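Local atomic coordinates of putative NADP oxidoreductase BF3122 (Bacteroides fragilis, PDB entry 3D1L), a protein that probably binds NADP(H) in a Rossmann-type domain and acts as an oxidoreductase, although its substrate and reaction are not established. Residues Glu95-His100 against Thr146-Phe151; Asn108-Glu111 against His116-Val119; Leu191-Leu196 against Leu201-Met206; Asn236-His241 against Arg253-Leu258. All coordinates share one frame; numbering follows the deposited sequence. Where two conformers were deposited one is given.

Interaction 1. Residues Glu95-His100 against Thr146-Phe151; sequences EALMVH and TEDAAF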
loop_
_atom_site.group_PDB
_atom_site.type_symbol
_atom_site.label_atom_id
_atom_site.label_comp_id
_atom_site.label_asym_id
_atom_site.label_seq_id
_atom_site.Cartn_x
_atom_site.Cartn_y
_atom_site.Cartn_z
ATOM N N GLU B 95 -43.155 -10.026 0.004
ATOM C CA GLU B 95 -42.407 -8.867 0.548
ATOM C C GLU B 95 -40.893 -9.058 0.706
ATOM O O GLU B 95 -40.218 -8.139 1.153
ATOM C CB GLU B 95 -42.985 -8.457 1.905
ATOM C CG GLU B 95 -42.687 -9.475 2.984
ATOM C CD GLU B 95 -43.315 -9.129 4.318
ATOM O OE1 GLU B 95 -44.276 -9.828 4.692
ATOM O OE2 GLU B 95 -42.836 -8.167 4.980
ATOM N N ALA B 96 -40.367 -10.247 0.416
ATOM C CA ALA B 96 -38.906 -10.453 0.486
ATOM C C ALA B 96 -38.185 -9.480 -0.442
ATOM O O ALA B 96 -38.666 -9.174 -1.534
ATOM C CB ALA B 96 -38.537 -11.878 0.139
ATOM N N LEU B 97 -37.048 -8.973 0.008
ATOM C CA LEU B 97 -36.266 -8.053 -0.800
ATOM C C LEU B 97 -35.037 -8.772 -1.360
ATOM O O LEU B 97 -34.262 -9.356 -0.585
ATOM C CB LEU B 97 -35.919 -6.837 0.083
ATOM C CG LEU B 97 -35.241 -5.536 -0.335
ATOM C CD1 LEU B 97 -35.587 -5.119 -1.747
ATOM C CD2 LEU B 97 -35.562 -4.384 0.657
HETATM N N MSE B 98 -34.882 -8.800 -2.686
HETATM C CA MSE B 98 -33.625 -9.328 -3.288
HETATM C C MSE B 98 -32.727 -8.191 -3.688
HETATM O O MSE B 98 -33.106 -7.327 -4.495
HETATM C CB MSE B 98 -33.783 -10.228 -4.528
HETATM C CG MSE B 98 -35.147 -10.673 -4.911
HETATM SE SE MSE B 98 -36.085 -11.641 -3.545
HETATM C CE MSE B 98 -34.743 -13.000 -3.279
ATOM N N VAL B 99 -31.532 -8.200 -3.123
ATOM C CA VAL B 99 -30.519 -7.215 -3.463
ATOM C C VAL B 99 -29.240 -7.892 -3.929
ATOM O O VAL B 99 -28.939 -9.028 -3.555
ATOM C CB VAL B 99 -30.234 -6.229 -2.279
ATOM C CG1 VAL B 99 -31.531 -5.583 -1.798
ATOM C CG2 VAL B 99 -29.497 -6.918 -1.120
ATOM N N HIS B 100 -28.496 -7.200 -4.781
ATOM C CA HIS B 100 -27.138 -7.629 -5.062
ATOM C C HIS B 100 -26.163 -6.583 -4.565
ATOM O O HIS B 100 -26.567 -5.494 -4.172
ATOM C CB HIS B 100 -26.944 -7.979 -6.525
ATOM C CG HIS B 100 -27.036 -6.818 -7.447
ATOM N ND1 HIS B 100 -26.029 -5.877 -7.561
ATOM C CD2 HIS B 100 -28.000 -6.448 -8.324
ATOM C CE1 HIS B 100 -26.367 -4.985 -8.478
ATOM N NE2 HIS B 100 -27.558 -5.305 -8.951
ATOM N N THR B 146 -39.348 3.561 -2.672
ATOM C CA THR B 146 -38.871 4.408 -1.582
ATOM C C THR B 146 -38.905 3.668 -0.240
ATOM O O THR B 146 -38.023 3.840 0.596
ATOM C CB THR B 146 -39.710 5.737 -1.488
ATOM O OG1 THR B 146 -40.556 5.867 -2.638
ATOM C CG2 THR B 146 -38.814 6.946 -1.425
ATOM N N GLU B 147 -39.927 2.841 -0.047
ATOM C CA GLU B 147 -40.102 2.094 1.181
ATOM C C GLU B 147 -39.053 0.967 1.286
ATOM O O GLU B 147 -38.547 0.687 2.375
ATOM C CB GLU B 147 -41.521 1.512 1.237
ATOM C CG GLU B 147 -42.668 2.577 1.119
ATOM C CD GLU B 147 -42.778 3.227 -0.278
ATOM O OE1 GLU B 147 -42.956 2.494 -1.276
ATOM O OE2 GLU B 147 -42.685 4.483 -0.379
ATOM N N ASP B 148 -38.739 0.322 0.163
ATOM C CA ASP B 148 -37.652 -0.667 0.140
ATOM C C ASP B 148 -36.285 0.005 0.353
ATOM O O ASP B 148 -35.431 -0.528 1.071
ATOM C CB ASP B 148 -37.662 -1.480 -1.162
ATOM C CG ASP B 148 -38.855 -2.455 -1.255
ATOM O OD1 ASP B 148 -39.032 -3.285 -0.325
ATOM O OD2 ASP B 148 -39.594 -2.408 -2.276
ATOM N N ALA B 149 -36.083 1.176 -0.264
ATOM C CA ALA B 149 -34.852 1.956 -0.058
ATOM C C ALA B 149 -34.692 2.421 1.391
ATOM O O ALA B 149 -33.577 2.365 1.920
ATOM C CB ALA B 149 -34.760 3.150 -1.028
ATOM N N ALA B 150 -35.781 2.880 2.024
ATOM C CA ALA B 150 -35.744 3.266 3.437
ATOM C C ALA B 150 -35.372 2.095 4.343
ATOM O O ALA B 150 -34.589 2.246 5.287
ATOM C CB ALA B 150 -37.094 3.892 3.891
ATOM N N PHE B 151 -35.939 0.936 4.050
ATOM C CA PHE B 151 -35.592 -0.309 4.723
ATOM C C PHE B 151 -34.104 -0.687 4.598
ATOM O O PHE B 151 -33.454 -0.976 5.605
ATOM C CB PHE B 151 -36.455 -1.438 4.164
ATOM C CG PHE B 151 -36.238 -2.742 4.837
ATOM C CD1 PHE B 151 -36.675 -2.944 6.144
ATOM C CD2 PHE B 151 -35.619 -3.781 4.173
ATOM C CE1 PHE B 151 -36.470 -4.173 6.788
ATOM C CE2 PHE B 151 -35.416 -5.005 4.809
ATOM C CZ PHE B 151 -35.847 -5.186 6.127
#
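One methyl of Leu97, CD2, carries most of this small contact, reaching from strand 97-100 to the first turns of helix 146-157. It meets the ring of Phe151 at the rim, close to the ring plane, with CD2 of the leucine 3.6 Å from CD2 of the phenylalanine. Leu97 CD2 also lies 3.8 Å from Asp148 OD1, a van der Waals approach of a carboxylate oxygen to a methyl group. Leu97 and its two partners point past one another, meeting along their sides. Phe151 has CG anti to its backbone N (chi1 -177°), which extends the ring from the helix toward the strand and brings its CD2 edge up to the leucine. The other carboxylate oxygen, Asp148 OD2, is engaged elsewhere: it bonds to Ser145 OG and to His116 ND1, which probably hold the carboxylate's rotation beside the leucine. Lys70 makes a cation-pi contact with Phe151, adding a charged neighbour to the apolar one. The next residue, Leu152, continues the apolar layer over Leu97 and Val99. Strand 97-100 itself runs between strands 71-74 and 117-122, through backbone bonds of Leu97 with Tyr72 and of Met98 with Gly118, and helix 146-157 packs on one face of this Rossmann-type sheet.

Interaction 2. Residues Asn108-Glu111 against His116-Val119; sequences NVWE and HYGV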
loop_
_atom_site.group_PDB
_atom_site.type_symbol
_atom_site.label_atom_id
_atom_site.label_comp_id
_atom_site.label_asym_id
_atom_site.label_seq_id
_atom_site.Cartn_x
_atom_site.Cartn_y
_atom_site.Cartn_z
ATOM N N ASN B 108 -31.605 -3.130 -12.508
ATOM C CA ASN B 108 -32.672 -3.666 -13.375
ATOM C C ASN B 108 -32.575 -5.160 -13.671
ATOM O O ASN B 108 -33.512 -5.731 -14.211
ATOM C CB ASN B 108 -32.824 -2.856 -14.686
ATOM C CG ASN B 108 -31.592 -2.956 -15.604
ATOM O OD1 ASN B 108 -30.815 -3.913 -15.534
ATOM N ND2 ASN B 108 -31.418 -1.961 -16.468
ATOM N N VAL B 109 -31.461 -5.797 -13.312
ATOM C CA VAL B 109 -31.399 -7.255 -13.407
ATOM C C VAL B 109 -32.637 -7.894 -12.793
ATOM O O VAL B 109 -33.234 -8.791 -13.380
ATOM C CB VAL B 109 -30.107 -7.860 -12.789
ATOM C CG1 VAL B 109 -28.970 -7.409 -13.554
ATOM C CG2 VAL B 109 -29.913 -7.476 -11.305
ATOM N N TRP B 110 -33.040 -7.400 -11.626
ATOM C CA TRP B 110 -34.167 -7.964 -10.896
ATOM C C TRP B 110 -35.553 -7.686 -11.458
ATOM O O TRP B 110 -36.502 -8.371 -11.084
ATOM C CB TRP B 110 -34.159 -7.436 -9.474
ATOM C CG TRP B 110 -32.939 -7.770 -8.700
ATOM C CD1 TRP B 110 -31.974 -6.903 -8.258
ATOM C CD2 TRP B 110 -32.560 -9.066 -8.239
ATOM N NE1 TRP B 110 -31.015 -7.586 -7.549
ATOM C CE2 TRP B 110 -31.350 -8.915 -7.520
ATOM C CE3 TRP B 110 -33.128 -10.344 -8.356
ATOM C CZ2 TRP B 110 -30.694 -9.996 -6.926
ATOM C CZ3 TRP B 110 -32.462 -11.420 -7.766
ATOM C CH2 TRP B 110 -31.260 -11.233 -7.061
ATOM N N GLU B 111 -35.686 -6.651 -12.290
ATOM C CA GLU B 111 -37.014 -6.164 -12.646
ATOM C C GLU B 111 -37.777 -7.155 -13.522
ATOM O O GLU B 111 -37.229 -7.715 -14.478
ATOM C CB GLU B 111 -36.969 -4.752 -13.242
ATOM C CG GLU B 111 -36.894 -4.635 -14.761
ATOM C CD GLU B 111 -37.204 -3.223 -15.238
ATOM O OE1 GLU B 111 -38.362 -2.795 -15.065
ATOM O OE2 GLU B 111 -36.301 -2.540 -15.785
ATOM N N HIS B 116 -39.877 -6.874 -5.071
ATOM C CA HIS B 116 -39.064 -5.990 -4.243
ATOM C C HIS B 116 -37.588 -6.371 -4.432
ATOM O O HIS B 116 -37.194 -7.554 -4.303
ATOM C CB HIS B 116 -39.494 -6.026 -2.771
ATOM C CG HIS B 116 -40.960 -5.799 -2.567
ATOM N ND1 HIS B 116 -41.497 -4.545 -2.356
ATOM C CD2 HIS B 116 -42.013 -6.657 -2.604
ATOM C CE1 HIS B 116 -42.811 -4.646 -2.246
ATOM N NE2 HIS B 116 -43.147 -5.917 -2.381
ATOM N N TYR B 117 -36.783 -5.361 -4.764
ATOM C CA TYR B 117 -35.409 -5.599 -5.177
ATOM C C TYR B 117 -34.600 -4.303 -5.074
ATOM O O TYR B 117 -35.178 -3.222 -4.925
ATOM C CB TYR B 117 -35.359 -6.175 -6.590
ATOM C CG TYR B 117 -35.948 -5.292 -7.664
ATOM C CD1 TYR B 117 -35.184 -4.286 -8.260
ATOM C CD2 TYR B 117 -37.255 -5.483 -8.109
ATOM C CE1 TYR B 117 -35.717 -3.464 -9.250
ATOM C CE2 TYR B 117 -37.808 -4.680 -9.118
ATOM C CZ TYR B 117 -37.031 -3.672 -9.676
ATOM O OH TYR B 117 -37.548 -2.869 -10.666
ATOM N N GLY B 118 -33.283 -4.412 -5.156
ATOM C CA GLY B 118 -32.421 -3.258 -4.954
ATOM C C GLY B 118 -30.961 -3.617 -5.000
ATOM O O GLY B 118 -30.603 -4.745 -5.324
ATOM N N VAL B 119 -30.119 -2.629 -4.712
ATOM C CA VAL B 119 -28.677 -2.792 -4.702
ATOM C C VAL B 119 -28.229 -2.310 -3.336
ATOM O O VAL B 119 -28.686 -1.283 -2.860
ATOM C CB VAL B 119 -28.006 -1.959 -5.823
ATOM C CG1 VAL B 119 -26.476 -2.081 -5.772
ATOM C CG2 VAL B 119 -28.523 -2.391 -7.178
#
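Trp110 and Tyr117 make an aromatic and apolar contact beside the central strands, where the loop after strand 97-100 folds back on strand 117-122. The closest approach is through the methylene of the tryptophan: Trp110 CB lies 3.3 Å from Tyr117 CG, and it is also 3.4 Å from Tyr117 CB. Beyond that point the two side chains slide past each other in opposite directions, and their flat groups meet obliquely, the five-membered ring of Trp110 and the ring of Tyr117 having planes 32° apart and centroids separated by 5.8 Å. Tyr117 CG sits between its backbone N and carbonyl carbon (chi1 61°), which swings the phenol back over the 3-10 turn. One face of the phenol is therefore roofed by main chain, with the carbonyl carbon of Trp110 over the ring centre and Glu111 N nearer the rim. At the far end Tyr117 OH approaches Glu111 CB at 3.2 Å, while the glutamate chain extends beyond. The turn, closed by Glu111 N bonding to Asn108 O, belongs to the connection, without any alpha-helix, between the fifth strand of the Rossmann-type sheet and its parallel neighbour 117-122. Trp110 NE1 lies 3.6 Å from Gly118 O, too long to count as a hydrogen bond. Around this pair, the indole meets the ring of His100 with planes at about 25° and the ring of Phe81 edge-to-face, while Leu85 and Val89 of helix 78-89 pack against it. Tyr117 also touches Met107, and its backbone bonds to Ser144, just beyond the end of antiparallel strand 139-143.

Interaction 3. Residues Leu191-Leu196 against Leu201-Met206; sequences LAAELL and LPFDVM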
loop_
_atom_site.group_PDB
_atom_site.type_symbol
_atom_site.label_atom_id
_atom_site.label_comp_id
_atom_site.label_asym_id
_atom_site.label_seq_id
_atom_site.Cartn_x
_atom_site.Cartn_y
_atom_site.Cartn_z
ATOM N N LEU B 191 3.767 -5.435 -7.427
ATOM C CA LEU B 191 4.923 -5.338 -8.308
ATOM C C LEU B 191 6.174 -4.946 -7.529
ATOM O O LEU B 191 7.205 -5.581 -7.692
ATOM C CB LEU B 191 4.676 -4.336 -9.430
ATOM C CG LEU B 191 3.596 -4.719 -10.447
ATOM C CD1 LEU B 191 3.439 -3.604 -11.455
ATOM C CD2 LEU B 191 3.940 -6.044 -11.125
ATOM N N ALA B 192 6.078 -3.911 -6.695
ATOM C CA ALA B 192 7.174 -3.547 -5.803
ATOM C C ALA B 192 7.621 -4.778 -5.017
ATOM O O ALA B 192 8.818 -5.053 -4.973
ATOM C CB ALA B 192 6.779 -2.418 -4.870
ATOM N N ALA B 193 6.677 -5.529 -4.431
ATOM C CA ALA B 193 7.002 -6.768 -3.713
ATOM C C ALA B 193 7.724 -7.804 -4.575
ATOM O O ALA B 193 8.659 -8.448 -4.101
ATOM C CB ALA B 193 5.748 -7.408 -3.073
ATOM N N GLU B 194 7.255 -7.990 -5.812
ATOM C CA GLU B 194 7.877 -8.927 -6.756
ATOM C C GLU B 194 9.324 -8.554 -6.992
ATOM O O GLU B 194 10.204 -9.421 -7.027
ATOM C CB GLU B 194 7.135 -8.957 -8.101
ATOM C CG GLU B 194 5.844 -9.773 -8.082
ATOM C CD GLU B 194 5.156 -9.825 -9.447
ATOM O OE1 GLU B 194 3.904 -9.989 -9.490
ATOM O OE2 GLU B 194 5.865 -9.710 -10.476
ATOM N N LEU B 195 9.538 -7.252 -7.162
ATOM C CA LEU B 195 10.859 -6.689 -7.413
ATOM C C LEU B 195 11.776 -6.866 -6.205
ATOM O O LEU B 195 12.910 -7.322 -6.345
ATOM C CB LEU B 195 10.734 -5.210 -7.783
ATOM C CG LEU B 195 11.982 -4.328 -7.868
ATOM C CD1 LEU B 195 12.828 -4.651 -9.088
ATOM C CD2 LEU B 195 11.549 -2.887 -7.888
ATOM N N LEU B 196 11.278 -6.506 -5.028
ATOM C CA LEU B 196 12.056 -6.626 -3.801
ATOM C C LEU B 196 12.466 -8.081 -3.531
ATOM O O LEU B 196 13.590 -8.329 -3.095
ATOM C CB LEU B 196 11.309 -6.002 -2.608
ATOM C CG LEU B 196 11.168 -4.466 -2.585
ATOM C CD1 LEU B 196 10.067 -3.999 -1.645
ATOM C CD2 LEU B 196 12.478 -3.764 -2.251
ATOM N N LEU B 201 14.880 -8.876 -0.664
ATOM C CA LEU B 201 14.473 -7.849 0.283
ATOM C C LEU B 201 12.987 -8.024 0.542
ATOM O O LEU B 201 12.236 -8.372 -0.386
ATOM C CB LEU B 201 14.777 -6.452 -0.259
ATOM C CG LEU B 201 16.246 -6.017 -0.276
ATOM C CD1 LEU B 201 16.415 -4.741 -1.087
ATOM C CD2 LEU B 201 16.796 -5.846 1.134
ATOM N N PRO B 202 12.566 -7.831 1.809
ATOM C CA PRO B 202 11.156 -8.007 2.144
ATOM C C PRO B 202 10.296 -6.806 1.701
ATOM O O PRO B 202 10.772 -5.660 1.666
ATOM C CB PRO B 202 11.162 -8.154 3.662
ATOM C CG PRO B 202 12.414 -7.485 4.121
ATOM C CD PRO B 202 13.381 -7.448 2.978
ATOM N N PHE B 203 9.037 -7.090 1.375
ATOM C CA PHE B 203 8.104 -6.063 0.949
ATOM C C PHE B 203 7.909 -5.005 2.029
ATOM O O PHE B 203 7.723 -3.834 1.726
ATOM C CB PHE B 203 6.760 -6.688 0.568
ATOM C CG PHE B 203 5.631 -5.699 0.546
ATOM C CD1 PHE B 203 5.537 -4.753 -0.493
ATOM C CD2 PHE B 203 4.691 -5.671 1.592
ATOM C CE1 PHE B 203 4.507 -3.808 -0.493
ATOM C CE2 PHE B 203 3.638 -4.728 1.594
ATOM C CZ PHE B 203 3.556 -3.795 0.556
ATOM N N ASP B 204 7.981 -5.440 3.279
ATOM C CA ASP B 204 7.685 -4.627 4.460
ATOM C C ASP B 204 8.409 -3.286 4.553
ATOM O O ASP B 204 7.919 -2.376 5.224
ATOM C CB ASP B 204 7.977 -5.449 5.721
ATOM C CG ASP B 204 7.207 -6.760 5.747
ATOM O OD1 ASP B 204 5.986 -6.734 6.068
ATOM O OD2 ASP B 204 7.820 -7.816 5.435
ATOM N N VAL B 205 9.569 -3.170 3.899
ATOM C CA VAL B 205 10.348 -1.919 3.901
ATOM C C VAL B 205 9.597 -0.773 3.201
ATOM O O VAL B 205 9.989 0.395 3.286
ATOM C CB VAL B 205 11.778 -2.079 3.252
ATOM C CG1 VAL B 205 12.626 -3.062 4.025
ATOM C CG2 VAL B 205 11.708 -2.470 1.750
HETATM N N MSE B 206 8.522 -1.133 2.506
HETATM C CA MSE B 206 7.735 -0.193 1.728
HETATM C C MSE B 206 6.624 0.441 2.558
HETATM O O MSE B 206 6.132 1.505 2.209
HETATM C CB MSE B 206 7.134 -0.902 0.504
HETATM C CG MSE B 206 8.121 -1.231 -0.616
HETATM SE SE MSE B 206 8.934 0.300 -1.527
HETATM C CE MSE B 206 10.709 0.034 -0.863
#
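The carbonyl oxygen of Leu196, near the end of helix 168-198, accepts a hydrogen bond from Leu201 N at 2.8 Å. The bond is moderately bent, with an N-H...O angle of 152°, and the donor stands well out of the carbonyl plane. It holds the chain beyond the helix against the last turns. Beneath this link the side chain of Leu196 is the hub of the contact. Its CD1 methyl reaches Met206 CG, a selenomethionine methylene, at 3.5 Å, and also lies against Pro202 O, Phe203 CA and Val205 CG2. The other methyl, CD2, rests more loosely on Leu201 CB at 4.1 Å. A chi1 of -70° turns the branched end of Leu196 away from its own carbonyl and against the inner side of the returning residues, where it meets Leu201 and Met206 at a slant. A turn earlier on the helix, Ala193 CB touches Phe203 CD1 at 3.7 Å, approaching the ring obliquely. The returning chain becomes a 3-10 segment at Phe203, closed by Met206 N bonding to Phe203 O, and runs on as a tight connection between helices 168-198 and 207-219 in the C-terminal helical part. Other sides of the long helix face the second subunit, where Glu194 forms a salt bridge with Arg265 of that chain and Ala192 packs on Thr181 of that chain. Across the two segments one main-chain bond closes the turn and probably helps hold its direction, and dispersion contacts centred on one leucine probably supply much of the remaining hold.

Interaction 4. Residues Asn236-His241 against Arg253-Leu258; sequences NVIGNH and RLYELL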
loop_
_atom_site.group_PDB
_atom_site.type_symbol
_atom_site.label_atom_id
_atom_site.label_comp_id
_atom_site.label_asym_id
_atom_site.label_seq_id
_atom_site.Cartn_x
_atom_site.Cartn_y
_atom_site.Cartn_z
ATOM N N ASN B 236 17.538 10.031 -17.336
ATOM C CA ASN B 236 18.559 9.217 -16.692
ATOM C C ASN B 236 17.893 8.161 -15.781
ATOM O O ASN B 236 17.950 6.931 -16.049
ATOM C CB ASN B 236 19.492 10.114 -15.880
ATOM C CG ASN B 236 20.615 9.344 -15.226
ATOM O OD1 ASN B 236 21.743 9.019 -15.985
ATOM N ND2 ASN B 236 20.430 9.096 -13.863
ATOM N N VAL B 237 17.227 8.634 -14.722
ATOM C CA VAL B 237 16.671 7.693 -13.771
ATOM C C VAL B 237 15.643 6.782 -14.448
ATOM O O VAL B 237 15.630 5.579 -14.193
ATOM C CB VAL B 237 16.128 8.376 -12.500
ATOM C CG1 VAL B 237 17.210 9.221 -11.850
ATOM C CG2 VAL B 237 14.959 9.220 -12.815
ATOM N N ILE B 238 14.849 7.345 -15.362
ATOM C CA ILE B 238 13.829 6.578 -16.095
ATOM C C ILE B 238 14.471 5.529 -17.016
ATOM O O ILE B 238 14.013 4.394 -17.087
ATOM C CB ILE B 238 12.789 7.500 -16.817
ATOM C CG1 ILE B 238 11.922 8.200 -15.771
ATOM C CG2 ILE B 238 11.908 6.697 -17.754
ATOM C CD1 ILE B 238 11.105 9.343 -16.279
ATOM N N GLY B 239 15.542 5.913 -17.691
ATOM C CA GLY B 239 16.326 4.981 -18.488
ATOM C C GLY B 239 16.879 3.854 -17.634
ATOM O O GLY B 239 16.670 2.675 -17.946
ATOM N N ASN B 240 17.592 4.228 -16.557
ATOM C CA ASN B 240 18.093 3.265 -15.569
ATOM C C ASN B 240 16.993 2.316 -15.067
ATOM O O ASN B 240 17.182 1.103 -15.010
ATOM C CB ASN B 240 18.763 4.003 -14.405
ATOM C CG ASN B 240 20.093 4.665 -14.816
ATOM O OD1 ASN B 240 20.687 4.334 -15.853
ATOM N ND2 ASN B 240 20.571 5.603 -13.989
ATOM N N HIS B 241 15.832 2.867 -14.735
ATOM C CA HIS B 241 14.724 2.047 -14.263
ATOM C C HIS B 241 14.167 1.085 -15.319
ATOM O O HIS B 241 13.866 -0.064 -15.023
ATOM C CB HIS B 241 13.633 2.915 -13.642
ATOM C CG HIS B 241 14.003 3.445 -12.289
ATOM N ND1 HIS B 241 13.250 4.385 -11.617
ATOM C CD2 HIS B 241 15.068 3.176 -11.492
ATOM C CE1 HIS B 241 13.827 4.663 -10.461
ATOM N NE2 HIS B 241 14.933 3.942 -10.360
ATOM N N ARG B 253 6.988 -2.003 -19.756
ATOM C CA ARG B 253 6.044 -1.148 -20.486
ATOM C C ARG B 253 5.095 -0.364 -19.549
ATOM O O ARG B 253 4.785 0.803 -19.820
ATOM C CB ARG B 253 5.270 -1.952 -21.559
ATOM C CG ARG B 253 4.455 -1.100 -22.572
ATOM C CD ARG B 253 3.513 -1.958 -23.436
ATOM N NE ARG B 253 2.436 -1.173 -24.070
ATOM C CZ ARG B 253 1.647 -1.600 -25.063
ATOM N NH1 ARG B 253 1.809 -2.820 -25.565
ATOM N NH2 ARG B 253 0.695 -0.808 -25.558
ATOM N N LEU B 254 4.646 -0.997 -18.458
ATOM C CA LEU B 254 3.797 -0.323 -17.465
ATOM C C LEU B 254 4.518 0.886 -16.864
ATOM O O LEU B 254 3.950 1.992 -16.772
ATOM C CB LEU B 254 3.370 -1.274 -16.334
ATOM C CG LEU B 254 2.195 -2.197 -16.625
ATOM C CD1 LEU B 254 1.947 -3.109 -15.442
ATOM C CD2 LEU B 254 0.920 -1.384 -17.016
ATOM N N TYR B 255 5.768 0.665 -16.450
ATOM C CA TYR B 255 6.582 1.738 -15.884
ATOM C C TYR B 255 6.638 2.923 -16.867
ATOM O O TYR B 255 6.468 4.081 -16.474
ATOM C CB TYR B 255 7.997 1.234 -15.544
ATOM C CG TYR B 255 8.880 2.290 -14.904
ATOM C CD1 TYR B 255 9.101 2.296 -13.524
ATOM C CD2 TYR B 255 9.489 3.292 -15.679
ATOM C CE1 TYR B 255 9.906 3.272 -12.921
ATOM C CE2 TYR B 255 10.297 4.273 -15.084
ATOM C CZ TYR B 255 10.491 4.258 -13.708
ATOM O OH TYR B 255 11.274 5.215 -13.114
ATOM N N GLU B 256 6.866 2.622 -18.142
ATOM C CA GLU B 256 7.049 3.651 -19.156
ATOM C C GLU B 256 5.783 4.474 -19.386
ATOM O O GLU B 256 5.835 5.701 -19.418
ATOM C CB GLU B 256 7.550 3.020 -20.454
ATOM C CG GLU B 256 7.321 3.869 -21.683
ATOM C CD GLU B 256 8.159 3.429 -22.846
ATOM O OE1 GLU B 256 8.643 2.273 -22.844
ATOM O OE2 GLU B 256 8.344 4.254 -23.759
ATOM N N LEU B 257 4.651 3.787 -19.523
ATOM C CA LEU B 257 3.358 4.433 -19.755
ATOM C C LEU B 257 2.823 5.173 -18.515
ATOM O O LEU B 257 2.252 6.249 -18.625
ATOM C CB LEU B 257 2.349 3.403 -20.261
ATOM C CG LEU B 257 2.617 2.753 -21.625
ATOM C CD1 LEU B 257 1.615 1.636 -21.820
ATOM C CD2 LEU B 257 2.550 3.743 -22.792
ATOM N N LEU B 258 3.035 4.606 -17.335
ATOM C CA LEU B 258 2.707 5.309 -16.087
ATOM C C LEU B 258 3.541 6.591 -15.936
ATOM O O LEU B 258 3.023 7.641 -15.543
ATOM C CB LEU B 258 2.867 4.380 -14.863
ATOM C CG LEU B 258 1.806 3.270 -14.742
ATOM C CD1 LEU B 258 2.249 2.075 -13.853
ATOM C CD2 LEU B 258 0.452 3.803 -14.251
#
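In Tyr255 a chi1 of -178° carries the phenol away from the tyrosine's own N and straight out from helix 249-264, while His241, its first torsion swinging the imidazole clear of its own carbonyl, turns that ring on helix 235-244 to receive it. The result is a short hydrogen bond, 2.6 Å from His241 ND1 to Tyr255 OH, with an angle of 155°; either group could be the donor. The hydroxyl reaches ND1 from the rim of the imidazole, while the two rings stand almost perpendicular, their planes 88° apart and their centroids 5.5 Å from each other. The histidine methylene adds to the grip: His241 CB is 3.4 Å from Tyr255 CZ, beside the polar end of the phenol. Ile238 CG2, from a residue one turn earlier on the histidine's helix, meets the edge of the Tyr255 ring at CE2 (3.9 Å). One face of the imidazole is backed by Val237 O, 3.2 Å above the ring plane. Tyr255 also meets the ring of Phe184 of the second subunit edge-to-face, and His241 packs on Leu176 of that subunit, so this pairing of helices is part of the dimer interface. Because both residues are buried, the bond gives the hydroxyl and ND1 a polar partner each among mostly apolar neighbours such as Leu242 and Leu245, and it probably fixes the rotation of both rings.

Following the chain, interaction 1 opens at strand 97-100 and closes at helix 146-157, joining the central sheet to the helix packed on it. Interaction 2 opens and closes within that span, folding the 108-111 turn onto the next strand; the two touch through the adjoining strands 97-100 and 117-122. Helix 168-198 then leads away to the C-terminal helices. There interaction 3 closes a short turn between helices, and interaction 4 follows in series, pairing helices 235-244 and 249-264. Their centres are 18 Å apart, with Leu191 touching Leu254, and both touch the second subunit, their centres about 45 and 50 Å from that of interaction 1.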